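PDB 6OMZ: dihydropteroate synthase from Mycobacterium smegmatis, which probably catalyses the condensation of para-aminobenzoate with 6-hydroxymethyl-7,8-dihydropterin diphosphate to give 7,8-dihydropteroate, the immediate precursor of folate derivatives. Local coordinates for residues L113-G126 against V135-W148. The protein carries 1 engineered substitution. Sequence-based numbering, arbitrary orientation.
Sequences LEAGAHIVNDVSGG and VLAEAKVPWILMHW. With PMM (pterin-6-yl-methyl-monophosphate), chain D; EDO (1,2-ethanediol), chain K; EDO (1,2-ethanediol), chain G.
Four backbone hydrogen bonds join V120 and D122 to P142, I144 and M146, the ladder of two neighbouring parallel strands of the TIM barrel, linked by helix 132-139 in a beta-alpha-beta unit. The straightest runs from I144 N to V120 O (2.9 Å, N-H...O 174°). On the helix-facing side, the W143 indole is sandwiched: L136 CG lies over one face near the rim, and L145 CD2 sits over the centre of the other. L136 also presses both methyls on V120, CD1 reaching V120 CG2 at 3.8 Å. D122 lies beside W143, pointing the same way, its carboxylate 20° from the ring plane; D122 CB is 3.5 Å from W143 NE1, yet that buried N-H has no hydrogen-bond partner. Instead, the carboxylate ties down the turn that follows: OD1 accepts from S124 N, closing an Asx turn, and from S124 OG (2.6 Å), both from one face of its plane, while G126 N donates to OD2 from well above the carboxylate plane.

The opposite side looks into the barrel. With CG anti to the backbone N (chi1 177°), the N121 amide extends to the pterin and makes a paired contact, OD1 accepting from PMM N2 (2.9 Å) and ND2 donating to PMM N1 (3.1 Å). I144 CG2 packs against N121 OD1. The extended first two torsions of M146 carry SD to 3.5 Å from PMM N3; the bend at chi3 then turns CE back toward V123 O and CB. V123 CG1 comes over the same pterin face, 3.3 Å from PMM N8. Beyond these segments, D193, K229, R70, R269 and H271 also hydrogen-bond to the ligand. The amide of N121 thus reads a donor-acceptor edge of the pterin, V123 and M146 make van der Waals contacts over its ring system, and the D122 carboxylate holds the adjoining turn.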
loop_
_atom_site.group_PDB
_atom_site.type_symbol
_atom_site.label_atom_id
_atom_site.label_comp_id
_atom_site.label_asym_id
_atom_site.label_seq_id
_atom_site.Cartn_x
_atom_site.Cartn_y
_atom_site.Cartn_z
ATOM N N LEU A 113 10.221 -1.364 -13.223
ATOM C CA LEU A 113 9.556 -2.139 -14.266
ATOM C C LEU A 113 10.567 -2.879 -15.133
ATOM O O LEU A 113 10.354 -4.049 -15.492
ATOM C CB LEU A 113 8.683 -1.223 -15.129
ATOM C CG LEU A 113 7.479 -0.610 -14.411
ATOM C CD1 LEU A 113 6.755 0.421 -15.258
ATOM C CD2 LEU A 113 6.512 -1.710 -13.984
ATOM N N GLU A 114 11.660 -2.203 -15.512
ATOM C CA GLU A 114 12.735 -2.892 -16.219
ATOM C C GLU A 114 13.223 -4.099 -15.433
ATOM O O GLU A 114 13.604 -5.119 -16.022
ATOM C CB GLU A 114 13.911 -1.949 -16.479
ATOM C CG GLU A 114 13.605 -0.750 -17.357
ATOM C CD GLU A 114 14.814 0.159 -17.494
ATOM O OE1 GLU A 114 15.848 -0.314 -18.012
ATOM O OE2 GLU A 114 14.743 1.338 -17.070
ATOM N N ALA A 115 13.246 -3.994 -14.102
ATOM C CA ALA A 115 13.765 -5.075 -13.274
ATOM C C ALA A 115 12.763 -6.200 -13.048
ATOM O O ALA A 115 13.143 -7.225 -12.471
ATOM C CB ALA A 115 14.216 -4.541 -11.913
ATOM N N GLY A 116 11.505 -6.029 -13.447
ATOM C CA GLY A 116 10.529 -7.102 -13.362
ATOM C C GLY A 116 9.292 -6.794 -12.545
ATOM O O GLY A 116 8.431 -7.677 -12.415
ATOM N N ALA A 117 9.159 -5.602 -11.968
ATOM C CA ALA A 117 7.925 -5.235 -11.296
ATOM C C ALA A 117 6.791 -5.184 -12.312
ATOM O O ALA A 117 6.996 -4.856 -13.482
ATOM C CB ALA A 117 8.062 -3.880 -10.604
ATOM N N HIS A 118 5.590 -5.526 -11.861
ATOM C CA HIS A 118 4.424 -5.562 -12.740
ATOM C C HIS A 118 3.297 -4.635 -12.313
ATOM O O HIS A 118 2.263 -4.602 -12.989
ATOM C CB HIS A 118 3.874 -6.991 -12.849
ATOM C CG HIS A 118 4.667 -7.872 -13.764
ATOM N ND1 HIS A 118 4.557 -9.247 -13.753
ATOM C CD2 HIS A 118 5.577 -7.576 -14.723
ATOM C CE1 HIS A 118 5.369 -9.759 -14.663
ATOM N NE2 HIS A 118 6.000 -8.766 -15.264
ATOM N N ILE A 119 3.450 -3.914 -11.202
ATOM C CA ILE A 119 2.472 -2.950 -10.711
ATOM C C ILE A 119 3.258 -1.764 -10.161
ATOM O O ILE A 119 4.329 -1.943 -9.584
ATOM C CB ILE A 119 1.595 -3.563 -9.588
ATOM C CG1 ILE A 119 0.810 -4.790 -10.067
ATOM C CG2 ILE A 119 0.650 -2.521 -8.966
ATOM C CD1 ILE A 119 0.246 -5.571 -8.881
ATOM N N VAL A 120 2.722 -0.552 -10.312
ATOM C CA VAL A 120 3.312 0.649 -9.719
ATOM C C VAL A 120 2.382 1.141 -8.619
ATOM O O VAL A 120 1.189 1.354 -8.863
ATOM C CB VAL A 120 3.541 1.760 -10.761
ATOM C CG1 VAL A 120 4.081 3.031 -10.066
ATOM C CG2 VAL A 120 4.508 1.289 -11.826
ATOM N N ASN A 121 2.928 1.320 -7.417
ATOM C CA ASN A 121 2.171 1.745 -6.243
ATOM C C ASN A 121 2.635 3.151 -5.854
ATOM O O ASN A 121 3.711 3.314 -5.278
ATOM C CB ASN A 121 2.383 0.762 -5.089
ATOM C CG ASN A 121 1.681 1.204 -3.824
ATOM O OD1 ASN A 121 0.679 1.911 -3.888
ATOM N ND2 ASN A 121 2.207 0.795 -2.665
ATOM N N ASP A 122 1.809 4.160 -6.142
ATOM C CA ASP A 122 2.200 5.571 -6.025
ATOM C C ASP A 122 1.430 6.234 -4.887
ATOM O O ASP A 122 0.254 6.574 -5.046
ATOM C CB ASP A 122 1.936 6.260 -7.357
ATOM C CG ASP A 122 2.403 7.706 -7.399
ATOM O OD1 ASP A 122 2.869 8.269 -6.376
ATOM O OD2 ASP A 122 2.293 8.276 -8.500
ATOM N N VAL A 123 2.095 6.445 -3.743
ATOM C CA VAL A 123 1.397 7.057 -2.610
ATOM C C VAL A 123 1.002 8.502 -2.897
ATOM O O VAL A 123 0.166 9.062 -2.180
ATOM C CB VAL A 123 2.219 6.959 -1.298
ATOM C CG1 VAL A 123 2.517 5.479 -0.948
ATOM C CG2 VAL A 123 3.501 7.790 -1.361
ATOM N N SER A 124 1.550 9.125 -3.945
ATOM C CA SER A 124 1.100 10.457 -4.308
ATOM C C SER A 124 -0.066 10.441 -5.285
ATOM O O SER A 124 -0.596 11.512 -5.607
ATOM C CB SER A 124 2.244 11.269 -4.925
ATOM O OG SER A 124 2.482 10.813 -6.256
ATOM N N GLY A 125 -0.465 9.269 -5.776
ATOM C CA GLY A 125 -1.536 9.196 -6.755
ATOM C C GLY A 125 -1.251 9.931 -8.048
ATOM O O GLY A 125 -2.177 10.479 -8.653
ATOM N N GLY A 126 0.010 9.956 -8.487
ATOM C CA GLY A 126 0.402 10.652 -9.694
ATOM C C GLY A 126 0.677 12.130 -9.536
ATOM O O GLY A 126 1.038 12.784 -10.525
ATOM N N VAL A 135 4.734 7.202 -17.901
ATOM C CA VAL A 135 5.398 5.917 -17.681
ATOM C C VAL A 135 4.368 4.789 -17.672
ATOM O O VAL A 135 4.527 3.769 -18.356
ATOM C CB VAL A 135 6.211 5.950 -16.371
ATOM C CG1 VAL A 135 6.658 4.547 -15.986
ATOM C CG2 VAL A 135 7.415 6.865 -16.509
ATOM N N LEU A 136 3.287 4.966 -16.909
ATOM C CA LEU A 136 2.265 3.924 -16.810
ATOM C C LEU A 136 1.512 3.742 -18.122
ATOM O O LEU A 136 1.182 2.612 -18.494
ATOM C CB LEU A 136 1.275 4.241 -15.683
ATOM C CG LEU A 136 1.654 3.710 -14.292
ATOM C CD1 LEU A 136 1.732 2.180 -14.312
ATOM C CD2 LEU A 136 2.965 4.323 -13.818
ATOM N N ALA A 137 1.198 4.836 -18.824
ATOM C CA ALA A 137 0.487 4.708 -20.095
ATOM C C ALA A 137 1.290 3.881 -21.094
ATOM O O ALA A 137 0.725 3.071 -21.843
ATOM C CB ALA A 137 0.180 6.088 -20.675
ATOM N N GLU A 138 2.610 4.077 -21.118
ATOM C CA GLU A 138 3.469 3.315 -22.019
ATOM C C GLU A 138 3.609 1.866 -21.564
ATOM O O GLU A 138 3.567 0.941 -22.390
ATOM C CB GLU A 138 4.847 3.984 -22.104
ATOM C CG GLU A 138 5.727 3.519 -23.271
ATOM C CD GLU A 138 6.343 2.137 -23.071
ATOM O OE1 GLU A 138 6.596 1.743 -21.907
ATOM O OE2 GLU A 138 6.570 1.440 -24.091
ATOM N N ALA A 139 3.783 1.645 -20.255
ATOM C CA ALA A 139 4.116 0.308 -19.767
ATOM C C ALA A 139 2.915 -0.633 -19.771
ATOM O O ALA A 139 3.093 -1.856 -19.843
ATOM C CB ALA A 139 4.711 0.399 -18.360
ATOM N N LYS A 140 1.702 -0.089 -19.685
ATOM C CA LYS A 140 0.470 -0.880 -19.724
ATOM C C LYS A 140 0.426 -1.923 -18.603
ATOM O O LYS A 140 0.118 -3.099 -18.820
ATOM C CB LYS A 140 0.286 -1.519 -21.103
ATOM C CG LYS A 140 0.073 -0.479 -22.212
ATOM C CD LYS A 140 -0.322 -1.122 -23.528
ATOM C CE LYS A 140 -0.856 -0.082 -24.498
ATOM N NZ LYS A 140 -2.173 0.469 -24.038
ATOM N N VAL A 141 0.737 -1.478 -17.389
ATOM C CA VAL A 141 0.652 -2.291 -16.181
ATOM C C VAL A 141 -0.272 -1.573 -15.210
ATOM O O VAL A 141 -0.576 -0.379 -15.393
ATOM C CB VAL A 141 2.049 -2.547 -15.555
ATOM C CG1 VAL A 141 2.939 -3.361 -16.509
ATOM C CG2 VAL A 141 2.704 -1.222 -15.155
ATOM N N PRO A 142 -0.768 -2.262 -14.178
ATOM C CA PRO A 142 -1.663 -1.598 -13.227
ATOM C C PRO A 142 -0.971 -0.474 -12.466
ATOM O O PRO A 142 0.230 -0.518 -12.183
ATOM C CB PRO A 142 -2.093 -2.731 -12.284
ATOM C CG PRO A 142 -1.966 -3.961 -13.109
ATOM C CD PRO A 142 -0.734 -3.722 -13.956
ATOM N N TRP A 143 -1.761 0.544 -12.129
ATOM C CA TRP A 143 -1.285 1.709 -11.391
ATOM C C TRP A 143 -2.198 1.897 -10.188
ATOM O O TRP A 143 -3.412 2.067 -10.356
ATOM C CB TRP A 143 -1.292 2.949 -12.292
ATOM C CG TRP A 143 -0.629 4.201 -11.745
ATOM C CD1 TRP A 143 0.164 4.312 -10.632
ATOM C CD2 TRP A 143 -0.715 5.518 -12.309
ATOM N NE1 TRP A 143 0.577 5.617 -10.476
ATOM C CE2 TRP A 143 0.053 6.376 -11.490
ATOM C CE3 TRP A 143 -1.365 6.054 -13.429
ATOM C CZ2 TRP A 143 0.189 7.740 -11.758
ATOM C CZ3 TRP A 143 -1.224 7.412 -13.698
ATOM C CH2 TRP A 143 -0.450 8.240 -12.861
ATOM N N ILE A 144 -1.623 1.829 -8.986
ATOM C CA ILE A 144 -2.351 2.082 -7.745
ATOM C C ILE A 144 -2.214 3.561 -7.410
ATOM O O ILE A 144 -1.098 4.054 -7.198
ATOM C CB ILE A 144 -1.814 1.213 -6.591
ATOM C CG1 ILE A 144 -1.985 -0.282 -6.901
ATOM C CG2 ILE A 144 -2.534 1.553 -5.274
ATOM C CD1 ILE A 144 -1.129 -1.203 -6.014
ATOM N N LEU A 145 -3.351 4.261 -7.338
ATOM C CA LEU A 145 -3.403 5.678 -6.989
ATOM C C LEU A 145 -3.869 5.809 -5.541
ATOM O O LEU A 145 -5.047 5.603 -5.245
ATOM C CB LEU A 145 -4.353 6.427 -7.924
ATOM C CG LEU A 145 -4.054 6.323 -9.421
ATOM C CD1 LEU A 145 -5.262 6.765 -10.231
ATOM C CD2 LEU A 145 -2.831 7.171 -9.771
ATOM N N MET A 146 -2.955 6.167 -4.640
ATOM C CA MET A 146 -3.316 6.381 -3.245
ATOM C C MET A 146 -3.712 7.831 -3.004
ATOM O O MET A 146 -3.161 8.754 -3.608
ATOM C CB MET A 146 -2.159 6.016 -2.313
ATOM C CG MET A 146 -2.619 5.685 -0.900
ATOM S SD MET A 146 -1.269 5.730 0.311
ATOM C CE MET A 146 -1.079 7.511 0.485
ATOM N N HIS A 147 -4.664 8.030 -2.097
ATOM C CA HIS A 147 -5.128 9.375 -1.768
ATOM C C HIS A 147 -4.239 10.004 -0.702
ATOM O O HIS A 147 -4.137 9.490 0.415
ATOM C CB HIS A 147 -6.566 9.380 -1.264
ATOM C CG HIS A 147 -7.065 10.760 -0.985
ATOM N ND1 HIS A 147 -6.816 11.415 0.202
ATOM C CD2 HIS A 147 -7.741 11.636 -1.768
ATOM C CE1 HIS A 147 -7.337 12.627 0.148
ATOM N NE2 HIS A 147 -7.906 12.787 -1.036
ATOM N N TRP A 148 -3.663 11.158 -1.017
ATOM C CA TRP A 148 -2.892 11.894 -0.019
ATOM C C TRP A 148 -2.957 13.361 -0.414
ATOM O O TRP A 148 -2.305 13.762 -1.382
ATOM C CB TRP A 148 -1.452 11.393 0.030
ATOM C CG TRP A 148 -0.574 12.076 1.039
ATOM C CD1 TRP A 148 -0.940 13.033 1.950
ATOM C CD2 TRP A 148 0.817 11.838 1.246
ATOM N NE1 TRP A 148 0.144 13.404 2.706
ATOM C CE2 TRP A 148 1.238 12.691 2.291
ATOM C CE3 TRP A 148 1.756 10.984 0.648
ATOM C CZ2 TRP A 148 2.559 12.711 2.760
ATOM C CZ3 TRP A 148 3.074 11.014 1.104
ATOM C CH2 TRP A 148 3.459 11.870 2.152
HETATM N N5 PMM D . 1.318 3.038 3.295
HETATM C C6 PMM D . 2.653 3.217 3.262
HETATM C C7 PMM D . 3.360 3.037 2.086
HETATM N N8 PMM D . 2.807 2.712 0.911
HETATM N N1 PMM D . 0.919 2.287 -0.271
HETATM C C2 PMM D . -0.404 2.165 -0.334
HETATM N N2 PMM D . -0.992 1.944 -1.513
HETATM N N3 PMM D . -1.217 2.284 0.757
HETATM C C4 PMM D . -0.786 2.553 2.039
HETATM O O4 PMM D . -1.579 2.621 2.972
HETATM C C4A PMM D . 0.678 2.719 2.157
HETATM C C8A PMM D . 1.476 2.566 0.957
HETATM C C9 PMM D . 3.300 3.726 4.516
HETATM O O10 PMM D . 3.271 2.692 5.535
HETATM P PA PMM D . 4.428 1.589 5.861
HETATM O O1P PMM D . 3.862 0.747 6.946
HETATM O O2P PMM D . 4.709 0.772 4.598
HETATM O O3P PMM D . 5.693 2.326 6.280
HETATM C C1 EDO K . -4.097 11.530 -5.142
HETATM O O1 EDO K . -3.270 11.461 -3.970
HETATM C C2 EDO K . -5.408 12.222 -4.794
HETATM O O2 EDO K . -5.131 13.493 -4.192
HETATM C C1 EDO G . -2.510 11.359 -13.022
HETATM O O1 EDO G . -1.166 11.821 -12.933
HETATM C C2 EDO G . -3.004 10.909 -11.650
HETATM O O2 EDO G . -2.923 12.005 -10.715
HETATM O O HOH W 1 -0.613 13.513 -3.339
#